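Local coordinates for protein agmatinase (Deinococcus radiodurans, PDB 1WOH) that probably hydrolyses agmatine to putrescine and urea, as a member of the arginase (ureohydrolase) family that binds two manganese ions per subunit, at residues Tyr251-Met255 and Arg291-Thr296; Cys111-Val115 and Leu297-Phe301; Ile238-Ser242 and Glu274-Asp280; Pro13-Arg17 and Leu55-Leu60; Ala29-Gly35 and Val78-Gly84. Numbering follows the deposited sequence.

All five contacts belong to one arginase-type alpha/beta fold built on an eight-stranded parallel sheet. Along the chain, interactions 4 and 5 come first, their segments alternating; interaction 2 opens next at 111-115, interactions 3 and 1 then cross (238-242, 251-255, 274-280, 291-296), and 297-301 closes interaction 2. Interaction 5 joins edge strand 80-85 to strand 31-36, whose other neighbour, strand 114-118, enters interaction 2; the two centres lie about 9 Å apart. Helix 284-302 serves both interactions 1 and 2. Interaction 4 meets interaction 5 through the Arg56-Asp82 salt bridge. Interaction 3, about 24 Å from 2 and 5 between centres, borders the manganese site, while the others join strands, helices and the N-terminal loop.

Interaction 1 of 5, residues Tyr251-Met255 and Arg291-Thr296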
# COMPACT_ATOMS: atom_id res chain seq x y z
N TYR A 251 -13.75 -18.07 -9.94
CA TYR A 251 -12.94 -19.19 -9.48
C TYR A 251 -13.69 -20.49 -9.79
O TYR A 251 -13.11 -21.45 -10.29
CB TYR A 251 -12.69 -19.09 -7.96
CG TYR A 251 -11.91 -20.25 -7.37
CD1 TYR A 251 -10.55 -20.13 -7.08
CD2 TYR A 251 -12.53 -21.48 -7.12
CE1 TYR A 251 -9.83 -21.21 -6.55
CE2 TYR A 251 -11.82 -22.56 -6.58
CZ TYR A 251 -10.47 -22.42 -6.30
OH TYR A 251 -9.76 -23.48 -5.78
N ALA A 252 -14.99 -20.50 -9.52
CA ALA A 252 -15.81 -21.69 -9.75
C ALA A 252 -15.82 -22.15 -11.21
O ALA A 252 -15.74 -23.34 -11.49
CB ALA A 252 -17.24 -21.43 -9.28
N GLN A 253 -15.92 -21.21 -12.14
CA GLN A 253 -15.93 -21.58 -13.56
C GLN A 253 -14.60 -22.17 -14.00
O GLN A 253 -14.55 -23.19 -14.69
CB GLN A 253 -16.26 -20.36 -14.41
CG GLN A 253 -17.64 -19.80 -14.19
CD GLN A 253 -17.83 -18.52 -14.95
OE1 GLN A 253 -16.98 -17.63 -14.91
NE2 GLN A 253 -18.96 -18.41 -15.66
N GLY A 254 -13.51 -21.51 -13.61
CA GLY A 254 -12.20 -22.01 -13.98
C GLY A 254 -12.00 -23.41 -13.42
O GLY A 254 -11.49 -24.31 -14.09
N MET A 255 -12.41 -23.59 -12.16
CA MET A 255 -12.27 -24.88 -11.49
C MET A 255 -13.14 -25.97 -12.13
O MET A 255 -12.74 -27.13 -12.19
CB MET A 255 -12.62 -24.71 -10.00
CG MET A 255 -12.09 -25.82 -9.10
SD MET A 255 -10.30 -26.04 -9.24
CE MET A 255 -10.26 -27.64 -10.03
N ARG A 291 -4.89 -22.33 -3.77
CA ARG A 291 -5.98 -23.27 -3.54
C ARG A 291 -6.40 -23.92 -4.86
O ARG A 291 -6.71 -25.11 -4.91
CB ARG A 291 -7.20 -22.57 -2.93
CG ARG A 291 -8.31 -23.56 -2.64
CD ARG A 291 -9.64 -22.92 -2.33
NE ARG A 291 -10.72 -23.71 -2.92
CZ ARG A 291 -11.99 -23.66 -2.55
NH1 ARG A 291 -12.36 -22.86 -1.56
NH2 ARG A 291 -12.89 -24.40 -3.19
N LEU A 292 -6.41 -23.13 -5.93
CA LEU A 292 -6.79 -23.67 -7.23
C LEU A 292 -5.87 -24.83 -7.60
O LEU A 292 -6.32 -25.86 -8.10
CB LEU A 292 -6.70 -22.60 -8.33
CG LEU A 292 -7.30 -23.07 -9.67
CD1 LEU A 292 -8.79 -22.74 -9.67
CD2 LEU A 292 -6.64 -22.36 -10.84
N VAL A 293 -4.57 -24.66 -7.35
CA VAL A 293 -3.63 -25.72 -7.68
C VAL A 293 -3.94 -26.96 -6.84
O VAL A 293 -4.00 -28.07 -7.37
CB VAL A 293 -2.16 -25.29 -7.42
CG1 VAL A 293 -1.23 -26.48 -7.61
CG2 VAL A 293 -1.77 -24.18 -8.40
N MET A 294 -4.14 -26.76 -5.54
CA MET A 294 -4.43 -27.88 -4.65
C MET A 294 -5.77 -28.55 -4.98
O MET A 294 -5.87 -29.78 -4.94
CB MET A 294 -4.43 -27.44 -3.18
CG MET A 294 -3.05 -27.04 -2.63
SD MET A 294 -1.71 -28.17 -3.05
CE MET A 294 -2.20 -29.65 -2.09
N GLU A 295 -6.78 -27.75 -5.30
CA GLU A 295 -8.07 -28.33 -5.64
C GLU A 295 -7.97 -29.07 -6.97
O GLU A 295 -8.58 -30.13 -7.15
CB GLU A 295 -9.16 -27.25 -5.72
CG GLU A 295 -10.55 -27.84 -6.01
CD GLU A 295 -11.67 -26.85 -5.80
OE1 GLU A 295 -12.84 -27.21 -6.04
OE2 GLU A 295 -11.39 -25.70 -5.40
N THR A 296 -7.20 -28.53 -7.90
CA THR A 296 -7.05 -29.20 -9.19
C THR A 296 -6.40 -30.57 -8.98
O THR A 296 -6.83 -31.56 -9.57
CB THR A 296 -6.20 -28.37 -10.17
OG1 THR A 296 -6.90 -27.14 -10.46
CG2 THR A 296 -5.99 -29.13 -11.47
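Two helices of the arginase alpha/beta fold, 251-264 and 284-302, meet here with their short segments inclined at 35° and their axes 11.2 Å apart. That is a wide spacing, and long side chains span it. Tyr251, in the first turn of its helix, points toward the partner with chi1 t and lays its ring across the gap. One ring face takes Leu292 CD1, 4.0 Å from the ring centroid, in a CH-pi contact, while the phenol donates a hydrogen bond from Tyr251 OH to Glu295 OE2 at 2.8 Å. Tyrosine suits the place because it offers both a flat apolar surface and a polar tip. The same carboxylate is held by Arg291, one helical turn earlier: Arg291 NH2 lies 3.0 Å from Glu295 OE2 in a salt bridge, and Arg291 NH1 reaches Glu245 of a second subunit, tying the helix pair to the subunit interface. Met255, one turn beyond Tyr251, again faces the partner. Its flexible thioether fills the gap one turn further along the helix, with Met255 SD 3.7 Å from Leu292 CD1 and Met255 CG 3.4 Å from Glu295 OE1. At its tip, Met255 CE comes within 3.4 Å of Thr296 OG1, a hydroxyl already engaged as donor to Leu292 O at 2.7 Å.

Interaction 2 of 5, residues Cys111-Val115 and Leu297-Phe301; sequences CRVPV and LCEVF
Build residues 111-115 as an extended chain with a corner at Arg112 and Val113, Arg112 taking a compact backbone (phi/psi -88/-51) before Pro114 and Val115 run on as strand. Opposite it set one helical turn, Leu297 to Phe301, with the nearest CA atoms, Val113 and Leu297, 8.5 Å apart, which leaves room for side chains between the backbones. Val113 and Val115, both with chi1 t, point toward the helix, whereas Pro114 between them points away. Leu297 (m, t) pushes its CD2 between the two valines, 4.1 Å from both Val113 CG1 and Val115 CG2. Val113 is in turn a knob: its CG2 sits 4.2 Å from Val300 CG1 and 3.9 Å from Phe301 CZ, in the hollow between these neighbours. Short, broad valines suit this side of the extended chain, while leucine supplies the longer reach from the helix. Phe301 starts sideways, but with chi1 m its ring swings in to meet the Arg112 side chain, whose NE lies 3.6 Å from Phe301 CE2 at the exposed rim. Around this core, Val31 of the next strand also touches Leu297 and Phe301. Such apolar interdigitation of a helix over parallel strands is typical of three-layer alpha/beta folds like that of arginase.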
# COMPACT_ATOMS: atom_id res chain seq x y z
N CYS A 111 8.28 -37.87 -10.52
CA CYS A 111 6.94 -37.72 -9.96
C CYS A 111 5.89 -38.07 -10.99
O CYS A 111 6.20 -38.30 -12.16
CB CYS A 111 6.72 -36.28 -9.47
SG CYS A 111 6.52 -35.04 -10.78
N ARG A 112 4.64 -38.14 -10.55
CA ARG A 112 3.55 -38.45 -11.47
C ARG A 112 3.04 -37.17 -12.10
O ARG A 112 2.94 -37.07 -13.33
CB ARG A 112 2.42 -39.17 -10.72
CG ARG A 112 1.23 -39.52 -11.60
CD ARG A 112 0.63 -40.86 -11.19
NE ARG A 112 0.45 -40.96 -9.74
CZ ARG A 112 -0.02 -42.03 -9.11
NH1 ARG A 112 -0.38 -43.10 -9.81
NH2 ARG A 112 -0.15 -42.02 -7.79
N VAL A 113 2.73 -36.18 -11.27
CA VAL A 113 2.23 -34.91 -11.77
C VAL A 113 3.09 -33.76 -11.29
O VAL A 113 3.14 -33.45 -10.10
CB VAL A 113 0.79 -34.64 -11.32
CG1 VAL A 113 0.28 -33.35 -11.97
CG2 VAL A 113 -0.12 -35.82 -11.68
N PRO A 114 3.82 -33.12 -12.22
CA PRO A 114 4.66 -31.99 -11.81
C PRO A 114 3.84 -30.71 -11.83
O PRO A 114 2.98 -30.54 -12.70
CB PRO A 114 5.76 -31.99 -12.87
CG PRO A 114 5.00 -32.42 -14.10
CD PRO A 114 4.15 -33.56 -13.59
N VAL A 115 4.08 -29.84 -10.87
CA VAL A 115 3.39 -28.55 -10.77
C VAL A 115 4.44 -27.46 -10.92
O VAL A 115 5.37 -27.37 -10.11
CB VAL A 115 2.68 -28.41 -9.43
CG1 VAL A 115 2.08 -27.02 -9.31
CG2 VAL A 115 1.59 -29.47 -9.32
N LEU A 297 -5.39 -30.63 -8.12
CA LEU A 297 -4.73 -31.90 -7.85
C LEU A 297 -5.70 -32.89 -7.19
O LEU A 297 -5.61 -34.09 -7.43
CB LEU A 297 -3.51 -31.68 -6.95
CG LEU A 297 -2.35 -30.93 -7.61
CD1 LEU A 297 -1.30 -30.58 -6.57
CD2 LEU A 297 -1.74 -31.78 -8.71
N CYS A 298 -6.63 -32.38 -6.38
CA CYS A 298 -7.61 -33.26 -5.75
C CYS A 298 -8.40 -33.93 -6.85
O CYS A 298 -8.62 -35.14 -6.83
CB CYS A 298 -8.59 -32.47 -4.88
SG CYS A 298 -7.98 -31.95 -3.29
N GLU A 299 -8.83 -33.12 -7.82
CA GLU A 299 -9.59 -33.62 -8.95
C GLU A 299 -8.75 -34.59 -9.77
O GLU A 299 -9.23 -35.66 -10.15
CB GLU A 299 -10.05 -32.46 -9.84
CG GLU A 299 -11.02 -31.48 -9.18
CD GLU A 299 -12.36 -32.11 -8.82
OE1 GLU A 299 -12.71 -33.14 -9.43
OE2 GLU A 299 -13.07 -31.56 -7.94
N VAL A 300 -7.50 -34.23 -10.04
CA VAL A 300 -6.63 -35.11 -10.82
C VAL A 300 -6.51 -36.50 -10.19
O VAL A 300 -6.79 -37.50 -10.83
CB VAL A 300 -5.22 -34.50 -10.98
CG1 VAL A 300 -4.26 -35.54 -11.55
CG2 VAL A 300 -5.28 -33.30 -11.92
N PHE A 301 -6.12 -36.55 -8.92
CA PHE A 301 -5.95 -37.85 -8.28
C PHE A 301 -7.24 -38.60 -7.95
O PHE A 301 -7.19 -39.74 -7.50
CB PHE A 301 -5.06 -37.71 -7.05
CG PHE A 301 -3.61 -37.55 -7.38
CD1 PHE A 301 -3.10 -36.30 -7.74
CD2 PHE A 301 -2.76 -38.65 -7.41
CE1 PHE A 301 -1.77 -36.16 -8.13
CE2 PHE A 301 -1.42 -38.52 -7.80
CZ PHE A 301 -0.93 -37.27 -8.16

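Interaction 3 of 5, residues Ile238-Ser242 and Glu274-Asp280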
# COMPACT_ATOMS: atom_id res chain seq x y z
N ILE A 238 -9.05 -12.15 -9.06
CA ILE A 238 -7.60 -12.23 -9.03
C ILE A 238 -6.99 -10.97 -9.68
O ILE A 238 -6.63 -10.98 -10.85
CB ILE A 238 -7.11 -13.46 -9.84
CG1 ILE A 238 -7.85 -14.72 -9.38
CG2 ILE A 238 -5.60 -13.62 -9.68
CD1 ILE A 238 -7.61 -15.09 -7.91
N PRO A 239 -6.90 -9.87 -8.92
CA PRO A 239 -6.34 -8.64 -9.47
C PRO A 239 -4.81 -8.63 -9.62
O PRO A 239 -4.27 -7.81 -10.35
CB PRO A 239 -6.81 -7.57 -8.47
CG PRO A 239 -6.75 -8.32 -7.17
CD PRO A 239 -7.40 -9.65 -7.55
N GLY A 240 -4.14 -9.55 -8.93
CA GLY A 240 -2.68 -9.61 -8.98
C GLY A 240 -2.08 -10.21 -10.24
O GLY A 240 -1.60 -11.35 -10.22
N THR A 241 -2.11 -9.46 -11.33
CA THR A 241 -1.56 -9.93 -12.60
C THR A 241 -1.21 -8.71 -13.46
O THR A 241 -1.85 -7.66 -13.35
CB THR A 241 -2.55 -10.87 -13.34
OG1 THR A 241 -1.88 -11.51 -14.43
CG2 THR A 241 -3.73 -10.10 -13.89
N SER A 242 -0.20 -8.84 -14.31
CA SER A 242 0.25 -7.73 -15.15
C SER A 242 -0.77 -7.05 -16.06
O SER A 242 -0.93 -5.82 -16.02
CB SER A 242 1.42 -8.18 -16.03
OG SER A 242 1.75 -7.17 -16.99
N GLU A 274 1.84 -16.02 -14.41
CA GLU A 274 1.45 -14.61 -14.43
C GLU A 274 0.88 -14.01 -13.14
O GLU A 274 0.31 -12.93 -13.15
CB GLU A 274 0.47 -14.38 -15.59
CG GLU A 274 1.10 -14.56 -16.98
CD GLU A 274 1.95 -13.38 -17.44
OE1 GLU A 274 1.73 -12.26 -16.94
OE2 GLU A 274 2.82 -13.56 -18.32
N LEU A 275 1.03 -14.71 -12.02
CA LEU A 275 0.56 -14.16 -10.75
C LEU A 275 1.56 -13.07 -10.36
O LEU A 275 2.77 -13.29 -10.43
CB LEU A 275 0.57 -15.26 -9.68
CG LEU A 275 -0.32 -15.21 -8.43
CD1 LEU A 275 0.42 -15.88 -7.28
CD2 LEU A 275 -0.70 -13.80 -8.07
N ALA A 276 1.07 -11.89 -9.97
CA ALA A 276 1.92 -10.78 -9.54
C ALA A 276 1.45 -10.39 -8.14
O ALA A 276 0.57 -9.55 -7.99
CB ALA A 276 1.79 -9.59 -10.48
N PRO A 277 2.04 -11.00 -7.10
CA PRO A 277 1.68 -10.73 -5.70
C PRO A 277 1.79 -9.26 -5.30
O PRO A 277 1.02 -8.77 -4.47
CB PRO A 277 2.66 -11.59 -4.90
CG PRO A 277 3.04 -12.67 -5.87
CD PRO A 277 3.17 -11.94 -7.17
N ASN A 278 2.75 -8.57 -5.89
CA ASN A 278 3.00 -7.17 -5.61
C ASN A 278 1.88 -6.27 -6.09
O ASN A 278 1.80 -5.10 -5.68
CB ASN A 278 4.31 -6.74 -6.27
CG ASN A 278 4.33 -7.04 -7.76
OD1 ASN A 278 4.02 -8.16 -8.17
ND2 ASN A 278 4.70 -6.05 -8.56
N LEU A 279 1.02 -6.80 -6.96
CA LEU A 279 -0.09 -6.03 -7.50
C LEU A 279 -1.41 -6.28 -6.79
O LEU A 279 -2.46 -5.79 -7.21
CB LEU A 279 -0.24 -6.29 -9.00
CG LEU A 279 0.96 -5.83 -9.84
CD1 LEU A 279 0.73 -6.18 -11.29
CD2 LEU A 279 1.15 -4.32 -9.69
N ASP A 280 -1.37 -7.07 -5.72
CA ASP A 280 -2.59 -7.33 -4.94
C ASP A 280 -2.23 -7.30 -3.46
O ASP A 280 -1.88 -8.32 -2.87
CB ASP A 280 -3.20 -8.69 -5.27
CG ASP A 280 -4.46 -8.97 -4.45
OD1 ASP A 280 -5.08 -10.04 -4.63
OD2 ASP A 280 -4.83 -8.10 -3.64
O HOH W 1 -1.38 -10.71 -16.87
O HOH W 2 1.78 -11.00 -14.40
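A backbone hydrogen bond from Ala276 N to Gly240 O, 2.7 Å and nearly straight at 170°, joins two loops of the arginase fold that follow strands 223-229 and 266-273. Beside it, Thr241 OG1 donates to Glu274 O at 2.9 Å, so the threonine side chain binds the opposite backbone. Two waters extend the polar network. One bridges Ser242 N (2.9 Å), Glu274 O (2.7 Å) and Glu274 OE1 (2.8 Å); the other donates to Thr241 OG1 at 2.6 Å and only weakly to Glu274 OE1 at 3.5 Å. The other carboxylate oxygen of Glu274 accepts from the backbone of His121, and its side chain lies about 3 Å from that of Asp229; both bind manganese in this protein, although no manganese is bound to this chain in the model. Gly240, the centre of an inverse gamma turn, is hemmed in: a CB here would come 2.9 Å from Ala276 O, a clash, and 3.2 Å from Asp280 CB. Packing surrounds these bonds. Ala276 CB, small enough for the gap, lies 4.0 Å from Thr241 CA. Leu279, at the end of a short 3-10 turn, covers the loop with its CD1 3.6 Å from Thr241 O. Asp280 OD2 is hydrogen-bonded to Thr282 OG1, while Asp280 OD1, which accepts from Ser285, touches the proline ring at 3.5 Å from Pro239 CG.

Interaction 4 of 5, residues Pro13-Arg17 and Leu55-Leu60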
# COMPACT_ATOMS: atom_id res chain seq x y z
N PRO A 13 8.34 -21.85 4.17
CA PRO A 13 7.36 -22.04 3.11
C PRO A 13 7.80 -22.89 1.92
O PRO A 13 8.57 -22.44 1.07
CB PRO A 13 7.02 -20.60 2.71
CG PRO A 13 8.32 -19.90 2.91
CD PRO A 13 8.79 -20.45 4.24
N THR A 14 7.31 -24.13 1.88
CA THR A 14 7.58 -25.03 0.76
C THR A 14 6.18 -25.33 0.25
O THR A 14 5.21 -25.24 1.02
CB THR A 14 8.29 -26.34 1.19
OG1 THR A 14 7.56 -26.97 2.26
CG2 THR A 14 9.70 -26.05 1.63
N PHE A 15 6.05 -25.67 -1.02
CA PHE A 15 4.71 -25.91 -1.54
C PHE A 15 3.99 -27.04 -0.81
O PHE A 15 4.49 -28.16 -0.75
CB PHE A 15 4.74 -26.20 -3.04
CG PHE A 15 3.41 -25.98 -3.70
CD1 PHE A 15 2.88 -24.70 -3.82
CD2 PHE A 15 2.64 -27.06 -4.13
CE1 PHE A 15 1.61 -24.49 -4.35
CE2 PHE A 15 1.37 -26.87 -4.66
CZ PHE A 15 0.85 -25.58 -4.77
N ALA A 16 2.83 -26.72 -0.25
CA ALA A 16 2.01 -27.68 0.49
C ALA A 16 2.78 -28.24 1.68
O ALA A 16 2.48 -29.32 2.19
CB ALA A 16 1.59 -28.81 -0.44
N ARG A 17 3.77 -27.47 2.14
CA ARG A 17 4.62 -27.86 3.26
C ARG A 17 5.31 -29.20 2.99
O ARG A 17 5.60 -29.96 3.91
CB ARG A 17 3.79 -27.91 4.56
CG ARG A 17 4.54 -27.43 5.79
CD ARG A 17 3.71 -27.52 7.07
NE ARG A 17 2.91 -26.33 7.37
CZ ARG A 17 3.41 -25.14 7.67
NH1 ARG A 17 4.73 -24.96 7.70
NH2 ARG A 17 2.61 -24.13 7.99
N LEU A 55 3.20 -18.20 -3.80
CA LEU A 55 2.34 -19.38 -3.92
C LEU A 55 2.66 -20.42 -2.86
O LEU A 55 1.76 -21.09 -2.35
CB LEU A 55 2.47 -19.98 -5.33
CG LEU A 55 1.70 -19.19 -6.40
CD1 LEU A 55 2.18 -19.57 -7.80
CD2 LEU A 55 0.21 -19.46 -6.24
N ARG A 56 3.94 -20.56 -2.52
CA ARG A 56 4.35 -21.51 -1.48
C ARG A 56 3.79 -21.02 -0.15
O ARG A 56 3.16 -21.78 0.60
CB ARG A 56 5.88 -21.61 -1.40
CG ARG A 56 6.52 -22.27 -2.62
CD ARG A 56 8.03 -22.42 -2.44
NE ARG A 56 8.60 -23.33 -3.43
CZ ARG A 56 9.24 -22.95 -4.54
NH1 ARG A 56 9.40 -21.66 -4.82
NH2 ARG A 56 9.71 -23.88 -5.36
N GLU A 57 4.01 -19.75 0.15
CA GLU A 57 3.50 -19.18 1.40
C GLU A 57 1.99 -19.39 1.47
O GLU A 57 1.46 -19.83 2.49
CB GLU A 57 3.83 -17.69 1.47
CG GLU A 57 5.32 -17.39 1.46
CD GLU A 57 5.63 -15.90 1.32
OE1 GLU A 57 6.83 -15.55 1.33
OE2 GLU A 57 4.69 -15.09 1.20
N ALA A 58 1.29 -19.08 0.38
CA ALA A 58 -0.17 -19.23 0.37
C ALA A 58 -0.63 -20.68 0.46
O ALA A 58 -1.73 -20.95 0.95
CB ALA A 58 -0.75 -18.57 -0.88
N SER A 59 0.19 -21.61 -0.02
CA SER A 59 -0.19 -23.02 0.01
C SER A 59 -0.23 -23.59 1.43
O SER A 59 -0.80 -24.66 1.65
CB SER A 59 0.76 -23.86 -0.84
OG SER A 59 2.02 -24.01 -0.22
N LEU A 60 0.36 -22.87 2.38
CA LEU A 60 0.35 -23.34 3.76
C LEU A 60 -1.07 -23.23 4.31
O LEU A 60 -1.37 -23.77 5.38
CB LEU A 60 1.34 -22.53 4.62
CG LEU A 60 2.80 -22.63 4.15
CD1 LEU A 60 3.71 -21.98 5.18
CD2 LEU A 60 3.18 -24.09 3.95
O HOH W 3 -0.44 -24.37 7.95
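This contact lays the N-terminal loop against helix 51-59 of the arginase alpha/beta fold, next to edge strand 80-85. Its directional bond runs from Ala16 N to Ser59 OG, 2.8 Å at 170°. Ser59, with chi1 p, uses the same hydroxyl to donate to Arg56 O at 2.6 Å, so a single small polar side chain links the loop to the helix. The loop bends sharply to present that amide: Ala16 and Arg17 both have positive phi, and Arg17 N bonds to Thr14 O at 2.9 Å. A water adds a second bridge, accepting from Arg17 NH2 at 3.1 Å and donating to Leu60 O at 2.8 Å; Arg17 NH1 is hydrogen-bonded to Gly10 O. Leu60 also packs its CD2 over one flat face of this guanidinium. In the apolar packing, Pro13 CB rests 3.8 Å from Glu57 CG, the aliphatic part of that side chain, and 4.4 Å from Leu60 CD1. Phe15 sets CE1 3.7 Å from Ser59 CB while its ring reaches on to Val293 and Met294 of helix 284-302. The charge of Arg56, whose CD passes 3.6 Å from Pro13 O, is met outside the pair, by Asp82 and Asp85. Nearby, Pro13 packs on Pro13 of a fourth subunit. Asp82 also accepts from Phe15 N, so two consecutive loop amides are each bound by a side chain, Phe15 N by the carboxylate and Ala16 N by Ser59 OG.

Interaction 5 of 5, residues Ala29-Gly35 and Val78-Gly84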
# COMPACT_ATOMS: atom_id res chain seq x y z
N ALA A 29 7.99 -38.92 -5.75
CA ALA A 29 6.77 -38.45 -5.11
C ALA A 29 5.66 -38.39 -6.14
O ALA A 29 5.92 -38.30 -7.34
CB ALA A 29 6.99 -37.08 -4.50
N ASP A 30 4.42 -38.44 -5.68
CA ASP A 30 3.29 -38.39 -6.59
C ASP A 30 3.22 -37.03 -7.27
O ASP A 30 2.97 -36.93 -8.47
CB ASP A 30 1.98 -38.67 -5.85
CG ASP A 30 1.92 -40.08 -5.29
OD1 ASP A 30 2.32 -41.03 -6.01
OD2 ASP A 30 1.47 -40.25 -4.14
N VAL A 31 3.44 -35.98 -6.47
CA VAL A 31 3.39 -34.60 -6.94
C VAL A 31 4.67 -33.86 -6.56
O VAL A 31 5.14 -33.97 -5.43
CB VAL A 31 2.20 -33.84 -6.29
CG1 VAL A 31 2.16 -32.39 -6.79
CG2 VAL A 31 0.91 -34.55 -6.61
N ALA A 32 5.24 -33.10 -7.50
CA ALA A 32 6.45 -32.35 -7.23
C ALA A 32 6.32 -30.95 -7.80
O ALA A 32 5.95 -30.78 -8.96
CB ALA A 32 7.67 -33.05 -7.84
N ALA A 33 6.60 -29.95 -6.98
CA ALA A 33 6.51 -28.56 -7.41
C ALA A 33 7.90 -28.04 -7.79
O ALA A 33 8.89 -28.40 -7.17
CB ALA A 33 5.94 -27.71 -6.28
N LEU A 34 7.95 -27.20 -8.82
CA LEU A 34 9.19 -26.61 -9.28
C LEU A 34 8.87 -25.17 -9.64
O LEU A 34 7.92 -24.92 -10.39
CB LEU A 34 9.74 -27.34 -10.52
CG LEU A 34 11.01 -26.70 -11.10
CD1 LEU A 34 12.17 -26.94 -10.16
CD2 LEU A 34 11.31 -27.28 -12.47
N GLY A 35 9.64 -24.24 -9.11
CA GLY A 35 9.39 -22.84 -9.39
C GLY A 35 10.28 -22.26 -10.47
O GLY A 35 11.42 -22.70 -10.64
N VAL A 78 -1.34 -39.27 -0.92
CA VAL A 78 -0.65 -38.72 -2.08
C VAL A 78 0.57 -37.96 -1.57
O VAL A 78 0.45 -37.01 -0.79
CB VAL A 78 -1.56 -37.78 -2.89
CG1 VAL A 78 -0.81 -37.21 -4.08
CG2 VAL A 78 -2.79 -38.55 -3.37
N THR A 79 1.75 -38.38 -2.01
CA THR A 79 2.99 -37.74 -1.57
C THR A 79 3.37 -36.51 -2.39
O THR A 79 3.16 -36.47 -3.61
CB THR A 79 4.17 -38.74 -1.60
OG1 THR A 79 4.40 -39.18 -2.95
CG2 THR A 79 3.86 -39.95 -0.73
N PHE A 80 3.93 -35.52 -1.70
CA PHE A 80 4.37 -34.26 -2.31
C PHE A 80 5.85 -33.99 -2.06
O PHE A 80 6.45 -34.49 -1.11
CB PHE A 80 3.58 -33.08 -1.72
CG PHE A 80 2.18 -32.95 -2.25
CD1 PHE A 80 1.20 -33.87 -1.91
CD2 PHE A 80 1.85 -31.89 -3.09
CE1 PHE A 80 -0.10 -33.73 -2.40
CE2 PHE A 80 0.56 -31.74 -3.59
CZ PHE A 80 -0.42 -32.66 -3.25
N ALA A 81 6.44 -33.17 -2.93
CA ALA A 81 7.83 -32.78 -2.80
C ALA A 81 7.98 -31.39 -3.43
O ALA A 81 7.23 -31.04 -4.33
CB ALA A 81 8.74 -33.78 -3.52
N ASP A 82 8.94 -30.61 -2.94
CA ASP A 82 9.18 -29.28 -3.50
C ASP A 82 10.62 -29.31 -4.01
O ASP A 82 11.56 -29.35 -3.21
CB ASP A 82 9.03 -28.20 -2.42
CG ASP A 82 9.11 -26.79 -2.99
OD1 ASP A 82 9.82 -26.61 -4.00
OD2 ASP A 82 8.47 -25.87 -2.43
N ALA A 83 10.79 -29.31 -5.33
CA ALA A 83 12.13 -29.37 -5.92
C ALA A 83 12.81 -28.00 -5.97
O ALA A 83 13.86 -27.85 -6.61
CB ALA A 83 12.06 -29.97 -7.31
N GLY A 84 12.23 -27.02 -5.29
CA GLY A 84 12.81 -25.69 -5.27
C GLY A 84 12.60 -24.94 -6.57
O GLY A 84 11.63 -25.19 -7.29
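Val31 and Phe80 form the apolar centre between strands 31-36 and 80-85, neighbours in the eight-stranded parallel sheet of the arginase alpha/beta fold, 80-85 being outermost within this chain. Val31 CB lies 3.9 Å from the centroid of the Phe80 ring, over its face, in a CH-pi contact, and Val31 CG1 is 3.6 Å from Phe80 CE2. This side of the sheet faces helix 284-302, whose Leu297 meets the phenyl ring. On the opposite sheet face, Ala32 pairs with Ala81, and Ala29 CB reaches Ala81 CB at 3.9 Å; such small residues leave room for helix 93-108, whose Val107 touches Ala32. The backbones, inclined by 21°, are joined by Val31 N to Thr79 O (2.9 Å), a weak bond from Ala81 N to Val31 O (2.9 Å), Ala33 N to Ala81 O (2.9 Å) and Ala83 N to Ala33 O (2.8 Å). At one end Gly84, at positive phi, turns its O to Gly35 N (2.9 Å), while Asp82 OD1 accepts from Gly84 N at 2.8 Å in an Asx turn and Asp82 OD2 salt-bridges Arg56. At the other, Asp30 N donates to Thr79 OG1 and Thr79 N to Asp30 OD2, both at 2.8 Å. Reciprocal side-chain-to-backbone bonding thus continues the pairing at the corner of the chain at Asp30.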